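Local coordinates for protein cell death-related nuclease 4 (Caenorhabditis elegans, PDB 3CM6) that degrades RNA and DNA from the 3' end as a metal-dependent exonuclease and takes part in apoptotic DNA breakdown, at residues B[23-28]-B[119-124]. Residues are numbered along the deposited sequence; the frame is centred on the assembly and turned at random.
Sequences ILDFET and VCDSRQ. With ER3 (erbium (III) ion), chain F.
Ile23 and Val119 pair as neighbours on two parallel strands, 20-28 and 116-120, at the buried centre of the mixed sheet, and the strands part just beyond them. Leu24 N donates an almost straight hydrogen bond to Val119 O (2.9 Å, 170° at the hydrogen), while Ile23 CA lies 3.4 Å from the same oxygen in a CA-H...O contact. The Ile23 and Val119 side chains run alongside each other on one face of the sheet, CG1 of Ile23 resting 4.2 Å from CB of Val119; helix 191-207 packs on Ile23 from that side. On the other face, Leu24 brings CD2 to 4.0 Å from SG of Cys120, where Leu126 of helix 124-136 also touches the leucine. Past Cys120 the 119-124 segment leaves the sheet and leads into that helix, and Ser122 OG caps its start by accepting from Gln124 N. A water bridges the widening gap, 2.8 Å from Asp25 OD1 and 2.7 Å from Asp121 OD2. An erbium ion sits near the carboxylates of Asp25 and Glu27, its modelled contacts doubtful in detail. With Asp194 these residues make up the magnesium site, Asp125 probably being the fourth acid: the acidic site of DEDD exonucleases, at the sheet of an RNase H-like fold.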
loop_
_atom_site.group_PDB
_atom_site.type_symbol
_atom_site.label_atom_id
_atom_site.label_comp_id
_atom_site.label_asym_id
_atom_site.label_seq_id
_atom_site.Cartn_x
_atom_site.Cartn_y
_atom_site.Cartn_z
ATOM N N ILE B 23 -1.500 17.903 -23.343
ATOM C CA ILE B 23 -2.475 17.679 -22.300
ATOM C C ILE B 23 -1.913 16.543 -21.456
ATOM O O ILE B 23 -1.565 15.472 -21.979
ATOM C CB ILE B 23 -3.886 17.341 -22.858
ATOM C CG1 ILE B 23 -4.586 18.581 -23.437
ATOM C CG2 ILE B 23 -4.754 16.800 -21.761
ATOM C CD1 ILE B 23 -4.019 19.078 -24.792
ATOM N N LEU B 24 -1.804 16.793 -20.158
ATOM C CA LEU B 24 -1.154 15.865 -19.264
ATOM C C LEU B 24 -2.097 15.410 -18.171
ATOM O O LEU B 24 -2.957 16.171 -17.693
ATOM C CB LEU B 24 0.086 16.489 -18.638
ATOM C CG LEU B 24 0.796 15.624 -17.591
ATOM C CD1 LEU B 24 1.976 14.892 -18.212
ATOM C CD2 LEU B 24 1.270 16.486 -16.457
ATOM N N ASP B 25 -1.923 14.154 -17.782
ATOM C CA ASP B 25 -2.663 13.614 -16.679
ATOM C C ASP B 25 -1.953 12.448 -15.999
ATOM O O ASP B 25 -1.399 11.566 -16.664
ATOM C CB ASP B 25 -4.030 13.176 -17.144
ATOM C CG ASP B 25 -4.939 12.911 -16.000
ATOM O OD1 ASP B 25 -5.096 13.815 -15.152
ATOM O OD2 ASP B 25 -5.473 11.798 -15.930
ATOM N N PHE B 26 -1.966 12.481 -14.669
ATOM C CA PHE B 26 -1.388 11.439 -13.844
ATOM C C PHE B 26 -2.485 10.742 -13.047
ATOM O O PHE B 26 -3.452 11.375 -12.601
ATOM C CB PHE B 26 -0.399 12.027 -12.838
ATOM C CG PHE B 26 0.903 12.526 -13.428
ATOM C CD1 PHE B 26 1.734 11.688 -14.159
ATOM C CD2 PHE B 26 1.327 13.840 -13.178
ATOM C CE1 PHE B 26 2.944 12.164 -14.661
ATOM C CE2 PHE B 26 2.527 14.322 -13.682
ATOM C CZ PHE B 26 3.341 13.494 -14.415
ATOM N N GLU B 27 -2.343 9.442 -12.861
ATOM C CA GLU B 27 -3.118 8.773 -11.830
ATOM C C GLU B 27 -2.151 8.274 -10.770
ATOM O O GLU B 27 -0.987 7.942 -11.085
ATOM C CB GLU B 27 -3.967 7.628 -12.406
ATOM C CG GLU B 27 -5.056 8.053 -13.426
ATOM C CD GLU B 27 -5.978 9.188 -12.956
ATOM O OE1 GLU B 27 -6.133 9.422 -11.722
ATOM O OE2 GLU B 27 -6.571 9.856 -13.850
ATOM N N THR B 28 -2.614 8.234 -9.517
ATOM C CA THR B 28 -1.720 7.885 -8.398
ATOM C C THR B 28 -2.289 6.799 -7.502
ATOM O O THR B 28 -3.505 6.581 -7.449
ATOM C CB THR B 28 -1.391 9.119 -7.481
ATOM O OG1 THR B 28 -2.579 9.556 -6.808
ATOM C CG2 THR B 28 -0.822 10.282 -8.272
ATOM N N VAL B 119 -0.836 21.212 -20.330
ATOM C CA VAL B 119 -2.172 21.633 -19.974
ATOM C C VAL B 119 -2.734 20.591 -19.032
ATOM O O VAL B 119 -2.766 19.405 -19.361
ATOM C CB VAL B 119 -3.070 21.777 -21.229
ATOM C CG1 VAL B 119 -4.522 22.140 -20.854
ATOM C CG2 VAL B 119 -2.459 22.808 -22.200
ATOM N N CYS B 120 -3.164 21.049 -17.860
ATOM C CA CYS B 120 -3.762 20.209 -16.843
ATOM C C CYS B 120 -5.122 20.752 -16.452
ATOM O O CYS B 120 -5.420 21.913 -16.695
ATOM C CB CYS B 120 -2.872 20.178 -15.620
ATOM S SG CYS B 120 -1.220 19.561 -15.978
ATOM N N ASP B 121 -5.933 19.910 -15.822
ATOM C CA ASP B 121 -7.239 20.308 -15.397
ATOM C C ASP B 121 -7.294 20.941 -14.016
ATOM O O ASP B 121 -8.367 21.403 -13.606
ATOM C CB ASP B 121 -8.218 19.138 -15.520
ATOM C CG ASP B 121 -8.102 18.131 -14.395
ATOM O OD1 ASP B 121 -9.169 17.740 -13.889
ATOM O OD2 ASP B 121 -6.993 17.702 -14.018
ATOM N N SER B 122 -6.151 20.979 -13.317
ATOM C CA SER B 122 -6.030 21.633 -11.994
ATOM C C SER B 122 -4.547 21.813 -11.644
ATOM O O SER B 122 -3.679 21.357 -12.386
ATOM C CB SER B 122 -6.676 20.762 -10.903
ATOM O OG SER B 122 -5.765 19.749 -10.454
ATOM N N ARG B 123 -4.255 22.429 -10.497
ATOM C CA ARG B 123 -2.876 22.480 -10.004
ATOM C C ARG B 123 -2.311 21.133 -9.529
ATOM O O ARG B 123 -1.106 21.037 -9.287
ATOM C CB ARG B 123 -2.707 23.545 -8.901
ATOM C CG ARG B 123 -3.473 23.275 -7.604
ATOM C CD ARG B 123 -3.344 24.396 -6.563
ATOM N NE ARG B 123 -3.536 25.731 -7.158
ATOM C CZ ARG B 123 -3.208 26.883 -6.568
ATOM N NH1 ARG B 123 -2.662 26.886 -5.361
ATOM N NH2 ARG B 123 -3.416 28.037 -7.192
ATOM N N GLN B 124 -3.150 20.106 -9.385
ATOM C CA GLN B 124 -2.713 18.872 -8.693
ATOM C C GLN B 124 -1.597 18.100 -9.396
ATOM O O GLN B 124 -0.681 17.585 -8.746
ATOM C CB GLN B 124 -3.886 17.910 -8.382
ATOM C CG GLN B 124 -5.054 18.460 -7.526
ATOM C CD GLN B 124 -4.602 18.997 -6.171
ATOM O OE1 GLN B 124 -3.778 18.380 -5.497
ATOM N NE2 GLN B 124 -5.127 20.159 -5.777
HETATM ER ER ER3 F . -7.173 12.589 -13.635
HETATM O O HOH W 1 -5.775 15.441 -13.035
#